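Local coordinates for Crh-like protein 5 (Neosartorya fumigata, PDB 6IBU) that cleaves chitin and transfers it to 1,6-beta-glucan or to other chitin chains, cross-linking the polysaccharides of the fungal cell wall and septa, at residues Q176-L181 against Y230-N235. Residues are numbered along the deposited sequence; the frame is centred on the assembly and turned at random.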
ATOM      1  N   GLN A 176     -10.754   3.707   7.989  1.00 16.94           N
ATOM      2  CA  GLN A 176     -10.927   3.613   9.457  1.00 17.35           C
ATOM      3  C   GLN A 176     -11.248   2.188   9.871  1.00 17.95           C
ATOM      4  O   GLN A 176     -11.844   2.018  10.925  1.00 19.26           O
ATOM      5  CB  GLN A 176     -12.038   4.544   9.938  1.00 16.56           C
ATOM      6  CG  GLN A 176     -13.398   4.246   9.322  1.00 16.60           C
ATOM      7  CD  GLN A 176     -14.390   5.323   9.701  1.00 16.01           C
ATOM      8  OE1 GLN A 176     -14.928   5.336  10.810  1.00 16.18           O
ATOM      9  NE2 GLN A 176     -14.637   6.243   8.785  1.00 14.55           N
ATOM     10  N   THR A 177     -10.853   1.204   9.081  1.00 17.78           N
ATOM     11  CA  THR A 177     -11.012  -0.219   9.441  1.00 16.89           C
ATOM     12  C   THR A 177      -9.623  -0.836   9.431  1.00 16.43           C
ATOM     13  O   THR A 177      -8.713  -0.259   8.865  1.00 14.53           O
ATOM     14  CB  THR A 177     -11.991  -0.895   8.490  1.00 17.24           C
ATOM     15  OG1 THR A 177     -11.554  -0.673   7.151  1.00 16.70           O
ATOM     16  CG2 THR A 177     -13.400  -0.383   8.663  1.00 18.30           C
ATOM     17  N   PRO A 178      -9.432  -2.009  10.064  1.00 17.49           N
ATOM     18  CA  PRO A 178      -8.100  -2.575  10.216  1.00 17.25           C
ATOM     19  C   PRO A 178      -7.561  -2.864   8.812  1.00 16.88           C
ATOM     20  O   PRO A 178      -8.278  -3.399   7.987  1.00 15.32           O
ATOM     21  CB  PRO A 178      -8.301  -3.878  10.997  1.00 17.95           C
ATOM     22  CG  PRO A 178      -9.741  -3.784  11.530  1.00 18.67           C
ATOM     23  CD  PRO A 178     -10.491  -2.889  10.575  1.00 17.51           C
ATOM     24  N   MET A 179      -6.303  -2.533   8.594  1.00 17.06           N
ATOM     25  CA  MET A 179      -5.704  -2.621   7.255  1.00 18.53           C
ATOM     26  C   MET A 179      -4.446  -3.465   7.304  1.00 18.60           C
ATOM     27  O   MET A 179      -3.781  -3.482   8.320  1.00 17.43           O
ATOM     28  CB  MET A 179      -5.372  -1.229   6.716  1.00 18.76           C
ATOM     29  CG  MET A 179      -6.614  -0.501   6.281  1.00 19.77           C
ATOM     30  SD  MET A 179      -6.307   0.977   5.324  1.00 19.80           S
ATOM     31  CE  MET A 179      -5.496   2.012   6.533  1.00 19.24           C
ATOM     32  N   ARG A 180      -4.145  -4.115   6.190  1.00 19.33           N
ATOM     33  CA  ARG A 180      -2.870  -4.831   6.043  1.00 20.74           C
ATOM     34  C   ARG A 180      -2.008  -4.049   5.056  1.00 19.58           C
ATOM     35  O   ARG A 180      -2.511  -3.151   4.379  1.00 17.72           O
ATOM     36  CB  ARG A 180      -3.142  -6.290   5.697  1.00 24.37           C
ATOM     37  CG  ARG A 180      -3.671  -6.539   4.302  1.00 28.04           C
ATOM     38  CD  ARG A 180      -3.114  -7.856   3.838  1.00 34.42           C
ATOM     39  NE  ARG A 180      -4.149  -8.869   3.852  1.00 42.06           N
ATOM     40  CZ  ARG A 180      -4.008 -10.134   4.239  1.00 43.72           C
ATOM     41  NH1 ARG A 180      -2.845 -10.613   4.655  1.00 40.91           N
ATOM     42  NH2 ARG A 180      -5.063 -10.926   4.199  1.00 45.43           N
ATOM     43  N   LEU A 181      -0.709  -4.304   5.078  1.00 18.95           N
ATOM     44  CA  LEU A 181       0.244  -3.627   4.181  1.00 18.98           C
ATOM     45  C   LEU A 181       0.521  -4.557   3.000  1.00 19.16           C
ATOM     46  O   LEU A 181       0.857  -5.716   3.224  1.00 17.74           O
ATOM     47  CB  LEU A 181       1.485  -3.296   5.012  1.00 18.78           C
ATOM     48  CG  LEU A 181       2.656  -2.665   4.274  1.00 18.94           C
ATOM     49  CD1 LEU A 181       2.273  -1.334   3.637  1.00 18.38           C
ATOM     50  CD2 LEU A 181       3.816  -2.500   5.246  1.00 19.50           C
ATOM     51  N   TYR A 230      -9.380  -8.649  15.011  1.00 24.06           N
ATOM     52  CA  TYR A 230     -10.386  -7.580  14.856  1.00 22.59           C
ATOM     53  C   TYR A 230     -11.634  -8.185  14.244  1.00 22.46           C
ATOM     54  O   TYR A 230     -11.517  -8.960  13.304  1.00 22.55           O
ATOM     55  CB  TYR A 230      -9.883  -6.450  13.966  1.00 21.56           C
ATOM     56  CG  TYR A 230      -8.598  -5.813  14.430  1.00 20.88           C
ATOM     57  CD1 TYR A 230      -8.561  -4.987  15.535  1.00 19.20           C
ATOM     58  CD2 TYR A 230      -7.413  -6.068  13.752  1.00 20.60           C
ATOM     59  CE1 TYR A 230      -7.380  -4.407  15.938  1.00 20.66           C
ATOM     60  CE2 TYR A 230      -6.222  -5.493  14.138  1.00 20.48           C
ATOM     61  CZ  TYR A 230      -6.215  -4.651  15.229  1.00 21.09           C
ATOM     62  OH  TYR A 230      -5.037  -4.096  15.609  1.00 22.90           O
ATOM     63  N   THR A 231     -12.787  -7.796  14.765  1.00 22.69           N
ATOM     64  CA  THR A 231     -14.108  -8.245  14.283  1.00 24.62           C
ATOM     65  C   THR A 231     -14.896  -7.010  13.874  1.00 24.06           C
ATOM     66  O   THR A 231     -14.938  -6.083  14.663  1.00 23.05           O
ATOM     67  CB  THR A 231     -14.843  -9.030  15.382  1.00 27.49           C
ATOM     68  OG1 THR A 231     -14.063 -10.194  15.667  1.00 29.89           O
ATOM     69  CG2 THR A 231     -16.263  -9.402  14.995  1.00 26.94           C
ATOM     70  N   TYR A 232     -15.510  -7.018  12.698  1.00 24.63           N
ATOM     71  CA  TYR A 232     -16.496  -5.990  12.293  1.00 27.49           C
ATOM     72  C   TYR A 232     -17.839  -6.383  12.914  1.00 29.03           C
ATOM     73  O   TYR A 232     -18.427  -7.366  12.464  1.00 32.22           O
ATOM     74  CB  TYR A 232     -16.602  -5.925  10.772  1.00 27.58           C
ATOM     75  CG  TYR A 232     -15.423  -5.370  10.016  1.00 27.09           C
ATOM     76  CD1 TYR A 232     -14.215  -6.045   9.935  1.00 27.87           C
ATOM     77  CD2 TYR A 232     -15.553  -4.203   9.288  1.00 28.34           C
ATOM     78  CE1 TYR A 232     -13.160  -5.557   9.182  1.00 26.51           C
ATOM     79  CE2 TYR A 232     -14.512  -3.701   8.518  1.00 28.24           C
ATOM     80  CZ  TYR A 232     -13.308  -4.383   8.470  1.00 26.65           C
ATOM     81  OH  TYR A 232     -12.277  -3.918   7.708  1.00 24.30           O
ATOM     82  N   SER A 233     -18.278  -5.692  13.958  1.00 31.96           N
ATOM     83  CA  SER A 233     -19.492  -6.065  14.732  1.00 35.91           C
ATOM     84  C   SER A 233     -20.773  -5.677  13.979  1.00 38.68           C
ATOM     85  O   SER A 233     -21.833  -6.175  14.372  1.00 42.85           O
ATOM     86  CB  SER A 233     -19.469  -5.486  16.131  1.00 35.82           C
ATOM     87  OG  SER A 233     -19.692  -4.095  16.109  1.00 37.42           O
ATOM     88  N   ASP A 234     -20.716  -4.853  12.930  1.00 40.12           N
ATOM     89  CA  ASP A 234     -21.950  -4.469  12.194  1.00 42.02           C
ATOM     90  C   ASP A 234     -21.604  -4.133  10.743  1.00 42.20           C
ATOM     91  O   ASP A 234     -20.512  -4.515  10.295  1.00 43.24           O
ATOM     92  CB  ASP A 234     -22.670  -3.350  12.943  1.00 45.28           C
ATOM     93  CG  ASP A 234     -21.798  -2.119  13.086  1.00 50.17           C
ATOM     94  OD1 ASP A 234     -21.197  -1.736  12.063  1.00 48.02           O
ATOM     95  OD2 ASP A 234     -21.677  -1.591  14.232  1.00 52.13           O
ATOM     96  N   ASN A 235     -22.531  -3.473  10.045  1.00 41.14           N
ATOM     97  CA  ASN A 235     -22.500  -3.169   8.590  1.00 39.98           C
ATOM     98  C   ASN A 235     -22.041  -1.723   8.353  1.00 36.16           C
ATOM     99  O   ASN A 235     -22.046  -1.294   7.209  1.00 36.59           O
ATOM    100  CB  ASN A 235     -23.893  -3.363   7.973  1.00 46.24           C
ATOM    101  CG  ASN A 235     -24.985  -2.494   8.588  1.00 48.66           C
ATOM    102  OD1 ASN A 235     -24.806  -1.870   9.643  1.00 49.86           O
ATOM    103  ND2 ASN A 235     -26.144  -2.465   7.947  1.00 47.62           N
TER
HETATM  104  O   HOH W   1      -9.988  -5.122   7.453  1.00 14.18           O
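Two tyrosine rings, those of Tyr230 and Tyr232, receive Pro178, and neither meets it squarely. Pro178 CB approaches the Tyr230 ring obliquely, 3.6 Å from CD2, while Pro178 CG lies 3.6 Å from Tyr230 CB; the proline ring and the tyrosine stem lie alongside each other, running in opposite directions. Pro178 CD leans toward the outer end of Tyr232, 3.8 Å from its CZ, again at a slant, and Thr177 CG2 reaches the same ring at CE2 (3.5 Å). At the edge of Tyr232, in the ring plane, sits a water that accepts a hydrogen bond from OH (2.6 Å) and donates one to Pro178 O (2.5 Å), bridging the two segments.

The Tyr232 side chain crosses that of Thr177 at about a right angle, bringing OH within 3.1 Å of Thr177 CB. A chi1 of 54° turns Thr177 OG1 toward Asp97 and Asp95 and leaves CG2, anti to the carbonyl carbon, facing the Tyr232 ring; OG1 hydrogen-bonds to both aspartates, which probably holds the rotamer that sets the methyl against the tyrosine. The Tyr230 hydroxyl is likewise held elsewhere, by Asn225 O and Asn223.

Ile242 touches Pro178 and both tyrosines, adding a strand neighbour to this mostly buried contact. The contact joins the entry to strand 179-187, part of the seven-stranded antiparallel sheet that also carries the probable nucleophile Glu98, its side chain about 9 Å from that of Thr177, to the central strand of the small sheet 14-15, 229-232 and 242-243, docking that sheet on the GH16 beta-jelly-roll sandwich of the concanavalin clan.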